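Local coordinates for protein putative carbohydrate-active enzyme (Uncultured organism, PDB 5WH8) that probably hydrolyses O-glycosidic bonds in cellulose, this chain being the glycoside hydrolase family 5 cellulase domain of a longer, multi-modular secreted protein, at residues K56-D61 with A281-G286; A49-L54 with D91-I96; V225-G230 with R264-V269. All coordinates share one frame; numbering follows the deposited sequence.

Contact 1: K56-D61 with A281-G286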
loop_
_atom_site.group_PDB
_atom_site.type_symbol
_atom_site.label_atom_id
_atom_site.label_comp_id
_atom_site.label_asym_id
_atom_site.label_seq_id
_atom_site.Cartn_x
_atom_site.Cartn_y
_atom_site.Cartn_z
ATOM N N LYS A 56 10.990 -14.347 -2.730
ATOM C CA LYS A 56 12.194 -15.146 -2.512
ATOM C C LYS A 56 13.504 -14.409 -2.783
ATOM O O LYS A 56 14.502 -14.681 -2.098
ATOM C CB LYS A 56 12.160 -16.414 -3.374
ATOM C CG LYS A 56 10.971 -17.327 -3.120
ATOM C CD LYS A 56 10.839 -17.814 -1.671
ATOM C CE LYS A 56 11.943 -18.784 -1.276
ATOM N NZ LYS A 56 11.744 -19.297 0.112
ATOM N N ASP A 57 13.518 -13.515 -3.773
ATOM C CA ASP A 57 14.732 -12.799 -4.179
ATOM C C ASP A 57 14.827 -11.348 -3.686
ATOM O O ASP A 57 15.914 -10.885 -3.358
ATOM C CB ASP A 57 14.863 -12.785 -5.713
ATOM C CG ASP A 57 14.765 -14.174 -6.339
ATOM O OD1 ASP A 57 15.227 -15.161 -5.720
ATOM O OD2 ASP A 57 14.244 -14.270 -7.464
ATOM N N TRP A 58 13.724 -10.602 -3.662
ATOM C CA TRP A 58 13.791 -9.225 -3.165
ATOM C C TRP A 58 13.447 -9.140 -1.667
ATOM O O TRP A 58 13.611 -8.082 -1.081
ATOM C CB TRP A 58 12.851 -8.271 -3.927
ATOM C CG TRP A 58 13.007 -8.091 -5.420
ATOM C CD1 TRP A 58 13.313 -9.038 -6.368
ATOM C CD2 TRP A 58 12.816 -6.865 -6.127
ATOM N NE1 TRP A 58 13.308 -8.465 -7.619
ATOM C CE2 TRP A 58 13.012 -7.130 -7.496
ATOM C CE3 TRP A 58 12.486 -5.563 -5.734
ATOM C CZ2 TRP A 58 12.890 -6.150 -8.470
ATOM C CZ3 TRP A 58 12.364 -4.596 -6.688
ATOM C CH2 TRP A 58 12.564 -4.882 -8.052
ATOM N N ASN A 59 12.925 -10.217 -1.075
ATOM C CA ASN A 59 12.636 -10.262 0.361
ATOM C C ASN A 59 11.520 -9.296 0.789
ATOM O O ASN A 59 11.559 -8.751 1.894
ATOM C CB ASN A 59 13.908 -9.972 1.169
ATOM C CG ASN A 59 15.082 -10.818 0.720
ATOM O OD1 ASN A 59 16.081 -10.311 0.198
ATOM N ND2 ASN A 59 14.958 -12.122 0.904
ATOM N N ILE A 60 10.507 -9.090 -0.057
ATOM C CA ILE A 60 9.431 -8.175 0.328
ATOM C C ILE A 60 8.550 -8.796 1.407
ATOM O O ILE A 60 8.439 -10.025 1.498
ATOM C CB ILE A 60 8.513 -7.737 -0.857
ATOM C CG1 ILE A 60 7.665 -8.881 -1.447
ATOM C CG2 ILE A 60 9.339 -7.026 -1.943
ATOM C CD1 ILE A 60 6.558 -8.400 -2.384
ATOM N N ASP A 61 7.935 -7.933 2.209
ATOM C CA ASP A 61 6.999 -8.342 3.258
ATOM C C ASP A 61 5.547 -8.151 2.846
ATOM O O ASP A 61 4.641 -8.705 3.484
ATOM C CB ASP A 61 7.204 -7.525 4.521
ATOM C CG ASP A 61 8.596 -7.648 5.102
ATOM O OD1 ASP A 61 9.104 -8.786 5.247
ATOM O OD2 ASP A 61 9.167 -6.578 5.420
ATOM N N ALA A 281 10.444 3.363 -12.031
ATOM C CA ALA A 281 10.155 1.947 -12.304
ATOM C C ALA A 281 11.334 1.098 -11.845
ATOM O O ALA A 281 12.489 1.416 -12.165
ATOM C CB ALA A 281 9.876 1.733 -13.797
ATOM N N ALA A 282 11.055 0.018 -11.097
ATOM C CA ALA A 282 12.104 -0.785 -10.453
ATOM C C ALA A 282 12.752 -1.822 -11.391
ATOM O O ALA A 282 13.822 -2.348 -11.076
ATOM C CB ALA A 282 11.519 -1.480 -9.217
ATOM N N LEU A 283 12.115 -2.083 -12.542
ATOM C CA LEU A 283 12.648 -3.016 -13.555
ATOM C C LEU A 283 13.099 -2.257 -14.801
ATOM O O LEU A 283 12.487 -1.243 -15.193
ATOM C CB LEU A 283 11.585 -4.040 -13.965
ATOM C CG LEU A 283 11.044 -4.960 -12.857
ATOM C CD1 LEU A 283 9.791 -5.682 -13.317
ATOM C CD2 LEU A 283 12.119 -5.940 -12.453
ATOM N N LYS A 284 14.139 -2.773 -15.447
ATOM C CA LYS A 284 14.569 -2.257 -16.743
ATOM C C LYS A 284 13.547 -2.566 -17.809
ATOM O O LYS A 284 12.870 -3.587 -17.754
ATOM C CB LYS A 284 15.929 -2.858 -17.143
ATOM C CG LYS A 284 17.056 -2.451 -16.232
ATOM C CD LYS A 284 18.420 -2.826 -16.761
ATOM C CE LYS A 284 19.498 -2.011 -16.065
ATOM N NZ LYS A 284 20.866 -2.366 -16.531
ATOM N N PRO A 285 13.435 -1.689 -18.807
ATOM C CA PRO A 285 12.482 -1.971 -19.886
ATOM C C PRO A 285 12.747 -3.329 -20.510
ATOM O O PRO A 285 13.902 -3.718 -20.689
ATOM C CB PRO A 285 12.725 -0.823 -20.871
ATOM C CG PRO A 285 13.245 0.302 -20.012
ATOM C CD PRO A 285 14.077 -0.371 -18.946
ATOM N N GLY A 286 11.675 -4.066 -20.765
ATOM C CA GLY A 286 11.783 -5.383 -21.356
ATOM C C GLY A 286 11.850 -6.541 -20.371
ATOM O O GLY A 286 11.806 -7.695 -20.768
#
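Trp-58 meets Ala-282 and Leu-283 through the outer rim of its six-membered ring. Its CH2 lies 3.7 Å from Ala-282 CB, and this methyl sits in the plane of the indole, abutting the edge and not a face. One atom further round the rim, Trp-58 CZ2 comes to 4.1 Å from Leu-283 CD2, also near the ring plane. Leu-283 sets out to one side of the 56-61 segment, and the end of its side chain is what comes nearer, through CD2. With CG turned beside its own backbone N (chi1 -59°), Trp-58 directs the long axis of the indole across to the 281-286 loop, and so bridges backbones whose nearest CA atoms, Trp-58 and Ala-282, are 11.3 Å apart. A small methyl suits the position facing the end of so long a side chain.

Further out, the rotation of the indole is fixed by its one polar atom: NE1 donates a hydrogen bond to the carbonyl of Trp-293. Phe-273 meets the ring edge-to-face and Lys-304 makes a cation-pi contact with it. Ala-282 is held through backbone hydrogen bonds to Ser-272 and Ser-297. Behind Trp-58 the chain leaves helix 48-56 through Asn-59, whose positive phi turns it toward strand 62-68; just before that strand, Asp-61 forms a salt bridge with Lys-311.

Between the two segments the contact is purely apolar, without a hydrogen bond. Tryptophan thus serves as a long, flat spacer whose hydrocarbon rim is buried against aliphatic groups, while its single N-H is satisfied by a carbonyl elsewhere.

Contact 2: A49-L54 with D91-I96; sequences ASLTAL and DNMVDI
Leu-51 of helix 48-56 packs against Met-93 and Ile-96, which lie one turn apart on helix 83-100. All the interactions across the pair are apolar. Leu-51 uses two parts of its side chain: the CB meets the branch methyl of Ile-96, with Leu-51 CB to Ile-96 CG2 at 4.0 Å, and the tip meets the methionine methyl, with Leu-51 CD2 to Met-93 CE also at 4.0 Å. Met-93 leaves its helix pointing to one side, but bends at chi2 and chi3 (-54° and -53°) bring its CE round to the leucine, the two side chains crossing at about a right angle. A flexible, unbranched thioether suits this detour, whereas the beta-branched Ile-96 already carries a methyl close to its backbone where the helices approach.

The polar bonds stay within each helix or run elsewhere. Ser-50 OG turns back to Cys-45 O and Thr-47 N near the start of its helix, and Asp-91 binds Tyr-131 and His-136 on the far side of helix 83-100.

Beneath the pair, Leu-51 rests on Phe-63 and Met-93 on Leu-65 of strand 62-68. Two neighbouring helices of the barrel's outer layer are therefore joined by dispersion and burial of hydrocarbon, without directional bonds between them.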
loop_
_atom_site.group_PDB
_atom_site.type_symbol
_atom_site.label_atom_id
_atom_site.label_comp_id
_atom_site.label_asym_id
_atom_site.label_seq_id
_atom_site.Cartn_x
_atom_site.Cartn_y
_atom_site.Cartn_z
ATOM N N ALA A 49 4.724 -16.160 -10.881
ATOM C CA ALA A 49 6.172 -16.151 -11.029
ATOM C C ALA A 49 6.819 -14.852 -10.560
ATOM O O ALA A 49 7.864 -14.877 -9.914
ATOM C CB ALA A 49 6.555 -16.427 -12.475
ATOM N N SER A 50 6.237 -13.706 -10.900
ATOM C CA SER A 50 6.883 -12.444 -10.569
ATOM C C SER A 50 6.792 -12.194 -9.077
ATOM O O SER A 50 7.765 -11.762 -8.453
ATOM C CB SER A 50 6.275 -11.276 -11.361
ATOM O OG SER A 50 4.960 -10.946 -10.941
ATOM N N LEU A 51 5.635 -12.466 -8.478
ATOM C CA LEU A 51 5.529 -12.282 -7.037
ATOM C C LEU A 51 6.386 -13.294 -6.261
ATOM O O LEU A 51 6.933 -12.969 -5.220
ATOM C CB LEU A 51 4.072 -12.373 -6.596
ATOM C CG LEU A 51 3.250 -11.076 -6.646
ATOM C CD1 LEU A 51 3.717 -10.136 -5.583
ATOM C CD2 LEU A 51 3.301 -10.413 -7.994
ATOM N N THR A 52 6.563 -14.504 -6.791
ATOM C CA THR A 52 7.475 -15.462 -6.169
ATOM C C THR A 52 8.910 -14.897 -6.146
ATOM O O THR A 52 9.597 -15.000 -5.132
ATOM C CB THR A 52 7.430 -16.853 -6.891
ATOM O OG1 THR A 52 6.164 -17.463 -6.684
ATOM C CG2 THR A 52 8.474 -17.790 -6.327
ATOM N N ALA A 53 9.344 -14.269 -7.240
ATOM C CA ALA A 53 10.665 -13.632 -7.273
ATOM C C ALA A 53 10.741 -12.477 -6.276
ATOM O O ALA A 53 11.754 -12.305 -5.598
ATOM C CB ALA A 53 11.002 -13.130 -8.702
ATOM N N LEU A 54 9.685 -11.667 -6.188
ATOM C CA LEU A 54 9.690 -10.577 -5.224
ATOM C C LEU A 54 9.878 -11.091 -3.794
ATOM O O LEU A 54 10.589 -10.484 -2.979
ATOM C CB LEU A 54 8.404 -9.763 -5.331
ATOM C CG LEU A 54 8.410 -8.719 -6.458
ATOM C CD1 LEU A 54 7.007 -8.222 -6.687
ATOM C CD2 LEU A 54 9.328 -7.575 -6.088
ATOM N N ASP A 91 -8.859 -10.892 -6.648
ATOM C CA ASP A 91 -8.918 -12.040 -5.750
ATOM C C ASP A 91 -7.785 -13.032 -6.038
ATOM O O ASP A 91 -7.200 -13.599 -5.108
ATOM C CB ASP A 91 -10.233 -12.803 -5.885
ATOM C CG ASP A 91 -11.452 -12.060 -5.334
ATOM O OD1 ASP A 91 -11.331 -11.111 -4.529
ATOM O OD2 ASP A 91 -12.577 -12.482 -5.702
ATOM N N ASN A 92 -7.508 -13.264 -7.322
ATOM C CA ASN A 92 -6.414 -14.152 -7.712
ATOM C C ASN A 92 -5.073 -13.654 -7.157
ATOM O O ASN A 92 -4.271 -14.436 -6.646
ATOM C CB ASN A 92 -6.312 -14.290 -9.237
ATOM C CG ASN A 92 -7.473 -15.075 -9.855
ATOM O OD1 ASN A 92 -8.259 -15.724 -9.167
ATOM N ND2 ASN A 92 -7.564 -15.015 -11.178
ATOM N N MET A 93 -4.826 -12.353 -7.272
ATOM C CA MET A 93 -3.580 -11.771 -6.760
ATOM C C MET A 93 -3.508 -11.884 -5.232
ATOM O O MET A 93 -2.446 -12.168 -4.673
ATOM C CB MET A 93 -3.447 -10.305 -7.169
ATOM C CG MET A 93 -3.378 -10.065 -8.657
ATOM S SD MET A 93 -2.096 -11.006 -9.490
ATOM C CE MET A 93 -0.649 -10.584 -8.547
ATOM N N VAL A 94 -4.629 -11.652 -4.552
ATOM C CA VAL A 94 -4.683 -11.809 -3.089
ATOM C C VAL A 94 -4.330 -13.254 -2.686
ATOM O O VAL A 94 -3.610 -13.485 -1.707
ATOM C CB VAL A 94 -6.073 -11.400 -2.541
ATOM C CG1 VAL A 94 -6.187 -11.713 -1.040
ATOM C CG2 VAL A 94 -6.327 -9.921 -2.818
ATOM N N ASP A 95 -4.814 -14.225 -3.453
ATOM C CA ASP A 95 -4.531 -15.628 -3.162
ATOM C C ASP A 95 -3.050 -15.975 -3.399
ATOM O O ASP A 95 -2.461 -16.761 -2.642
ATOM C CB ASP A 95 -5.420 -16.552 -4.006
ATOM C CG ASP A 95 -6.893 -16.472 -3.629
ATOM O OD1 ASP A 95 -7.227 -16.164 -2.461
ATOM O OD2 ASP A 95 -7.730 -16.749 -4.516
ATOM N N ILE A 96 -2.442 -15.400 -4.437
ATOM C CA ILE A 96 -1.012 -15.612 -4.683
ATOM C C ILE A 96 -0.225 -15.078 -3.492
ATOM O O ILE A 96 0.673 -15.763 -2.991
ATOM C CB ILE A 96 -0.539 -14.947 -5.992
ATOM C CG1 ILE A 96 -1.077 -15.742 -7.187
ATOM C CG2 ILE A 96 0.989 -14.881 -6.094
ATOM C CD1 ILE A 96 -1.068 -14.953 -8.473
#

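Contact 3: V225-G230 with R264-V269. With EDO (1,2-ethanediol), chain F; EDO (1,2-ethanediol), chain D.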
loop_
_atom_site.group_PDB
_atom_site.type_symbol
_atom_site.label_atom_id
_atom_site.label_comp_id
_atom_site.label_asym_id
_atom_site.label_seq_id
_atom_site.Cartn_x
_atom_site.Cartn_y
_atom_site.Cartn_z
ATOM N N VAL A 225 3.590 16.010 13.503
ATOM C CA VAL A 225 2.390 16.551 14.163
ATOM C C VAL A 225 1.329 15.449 14.311
ATOM O O VAL A 225 0.763 15.261 15.382
ATOM C CB VAL A 225 1.783 17.779 13.407
ATOM C CG1 VAL A 225 0.428 18.188 14.030
ATOM C CG2 VAL A 225 2.765 18.952 13.402
ATOM N N ALA A 226 1.074 14.699 13.238
ATOM C CA ALA A 226 0.093 13.617 13.301
ATOM C C ALA A 226 0.464 12.524 14.291
ATOM O O ALA A 226 -0.388 12.033 15.034
ATOM C CB ALA A 226 -0.109 12.998 11.907
ATOM N N ILE A 227 1.722 12.110 14.290
ATOM C CA ILE A 227 2.205 11.124 15.236
ATOM C C ILE A 227 2.052 11.617 16.684
ATOM O O ILE A 227 1.585 10.879 17.554
ATOM C CB ILE A 227 3.674 10.764 14.963
ATOM C CG1 ILE A 227 3.807 10.091 13.586
ATOM C CG2 ILE A 227 4.230 9.845 16.101
ATOM C CD1 ILE A 227 5.252 9.946 13.117
ATOM N N ASN A 228 2.418 12.869 16.927
ATOM C CA ASN A 228 2.322 13.419 18.274
ATOM C C ASN A 228 0.884 13.526 18.753
ATOM O O ASN A 228 0.615 13.434 19.970
ATOM C CB ASN A 228 3.020 14.783 18.327
ATOM C CG ASN A 228 4.538 14.667 18.239
ATOM O OD1 ASN A 228 5.130 13.600 18.493
ATOM N ND2 ASN A 228 5.181 15.757 17.904
ATOM N N LYS A 229 -0.049 13.680 17.817
ATOM C CA LYS A 229 -1.476 13.701 18.125
ATOM C C LYS A 229 -2.146 12.305 18.118
ATOM O O LYS A 229 -3.369 12.199 18.240
ATOM C CB LYS A 229 -2.190 14.628 17.145
ATOM C CG LYS A 229 -1.783 16.097 17.364
ATOM C CD LYS A 229 -2.592 17.055 16.526
ATOM C CE LYS A 229 -4.045 17.139 16.992
ATOM N NZ LYS A 229 -4.180 17.647 18.387
ATOM N N GLY A 230 -1.340 11.258 17.956
ATOM C CA GLY A 230 -1.784 9.890 18.169
ATOM C C GLY A 230 -2.162 9.063 16.961
ATOM O O GLY A 230 -2.736 7.984 17.155
ATOM N N ARG A 264 10.816 5.459 13.594
ATOM C CA ARG A 264 9.409 5.485 13.977
ATOM C C ARG A 264 8.672 4.167 13.669
ATOM O O ARG A 264 7.461 4.048 13.891
ATOM C CB ARG A 264 8.745 6.663 13.276
ATOM C CG ARG A 264 9.176 7.997 13.853
ATOM C CD ARG A 264 9.023 9.163 12.907
ATOM N NE ARG A 264 9.606 10.364 13.509
ATOM C CZ ARG A 264 10.912 10.618 13.586
ATOM N NH1 ARG A 264 11.808 9.784 13.065
ATOM N NH2 ARG A 264 11.334 11.732 14.182
ATOM N N LYS A 265 9.409 3.180 13.162
ATOM C CA LYS A 265 8.848 1.874 12.818
ATOM C C LYS A 265 7.673 1.976 11.826
ATOM O O LYS A 265 6.677 1.256 11.938
ATOM C CB LYS A 265 8.393 1.161 14.100
ATOM C CG LYS A 265 8.426 -0.342 14.059
ATOM C CD LYS A 265 9.843 -0.878 14.067
ATOM C CE LYS A 265 9.859 -2.362 14.417
ATOM N NZ LYS A 265 11.196 -2.946 14.188
ATOM N N ILE A 266 7.805 2.874 10.853
ATOM C CA ILE A 266 6.760 3.137 9.861
ATOM C C ILE A 266 6.998 2.249 8.630
ATOM O O ILE A 266 8.095 2.248 8.057
ATOM C CB ILE A 266 6.732 4.632 9.473
ATOM C CG1 ILE A 266 6.217 5.451 10.658
ATOM C CG2 ILE A 266 5.865 4.903 8.233
ATOM C CD1 ILE A 266 6.351 6.944 10.486
ATOM N N SER A 267 5.958 1.506 8.251
ATOM C CA SER A 267 6.003 0.624 7.086
ATOM C C SER A 267 6.017 1.414 5.783
ATOM O O SER A 267 5.436 2.525 5.704
ATOM C CB SER A 267 4.805 -0.336 7.089
ATOM O OG SER A 267 4.840 -1.235 8.203
ATOM N N TRP A 268 6.656 0.825 4.758
ATOM C CA TRP A 268 6.824 1.496 3.467
ATOM C C TRP A 268 6.683 0.570 2.269
ATOM O O TRP A 268 6.995 -0.626 2.342
ATOM C CB TRP A 268 8.178 2.223 3.414
ATOM C CG TRP A 268 9.481 1.512 3.586
ATOM C CD1 TRP A 268 10.308 1.603 4.671
ATOM C CD2 TRP A 268 10.198 0.723 2.609
ATOM N NE1 TRP A 268 11.465 0.909 4.453
ATOM C CE2 TRP A 268 11.430 0.357 3.201
ATOM C CE3 TRP A 268 9.918 0.280 1.302
ATOM C CZ2 TRP A 268 12.380 -0.401 2.532
ATOM C CZ3 TRP A 268 10.848 -0.493 0.657
ATOM C CH2 TRP A 268 12.068 -0.819 1.264
ATOM N N VAL A 269 6.170 1.159 1.182
ATOM C CA VAL A 269 5.873 0.466 -0.063
ATOM C C VAL A 269 6.361 1.355 -1.223
ATOM O O VAL A 269 5.908 2.478 -1.370
ATOM C CB VAL A 269 4.375 0.190 -0.206
ATOM C CG1 VAL A 269 4.081 -0.569 -1.479
ATOM C CG2 VAL A 269 3.836 -0.588 1.020
HETATM C C1 EDO F . 12.645 -5.869 16.099
HETATM O O1 EDO F . 11.393 -5.381 15.609
HETATM C C2 EDO F . 13.650 -5.905 14.958
HETATM O O2 EDO F . 13.913 -4.567 14.509
HETATM C C1 EDO D . 15.969 -0.508 5.866
HETATM O O1 EDO D . 16.171 -0.420 7.295
HETATM C C2 EDO D . 15.015 0.594 5.418
HETATM O O2 EDO D . 13.772 0.488 6.127
#
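On the outside of the (beta/alpha)8 barrel, where helix 217-228 ends, Ile-227 packs against the turn that leads from helix 251-263 into strand 268-273. Both helices finish in a Schellman motif. Gly-230, with positive phi, closes the first, its N bonding to Ile-227 O at 3.0 Å; Lys-265 closes the second, also with positive phi.

One methyl does the touching. Ile-227 CD1 lies 3.9 Å from Arg-264 CD, the two side chains crossing at about a right angle, and 4.1 Å from Ile-266 CD1, which it meets tip to tip. The methyl also lies at the edge of the guanidinium, close to its plane. Arg-264 suits this partly exposed margin: its chain, extended from CG to NE, offers methylenes to the isoleucine, while NE bonds to Gln-224 and NH1 to Trp-260 O.

Beyond the packing, two 1,2-ethanediol molecules, probably from the crystallisation liquor, bind to polar side chains of 264-269. Lys-265 NZ, also bonded to Ser-312 OG, donates to O1 of one at 2.8 Å. Trp-268 NE1 gives a nearly straight bond (171°) to O2 of the other, an oxygen at the indole edge, in the ring plane.

Below, Ile-227 rests on Leu-233 and Ile-266 on Val-235, both of strand 233-239, with Trp-260 of helix 251-263 beside Ile-266. Backbone bonds from Trp-268 to Leu-31 and Gly-33 join the last strand to the first, closing the barrel.

In the fold
In all three contacts the touching residues lie outside the barrel strands and use apolar groups, without hydrogen bonds between their paired segments. Contacts 1 and 2 are buried neighbours, with centres about 13 Å apart, and both involve helix 48-56: contact 2 packs its body against helix 83-100, while contact 1 uses the turn just after its end, tying it to the loop after the last strand. Probable backbone hydrogen bonds, Ile-60 N to Leu-54 O among them, connect the two. Contact 3 stands across the chain's centre from contact 2 and is only partly buried. There an arginine joins the aliphatic packing, whereas contact 1 relies on an aromatic edge and contact 2 on leucine, isoleucine and methionine.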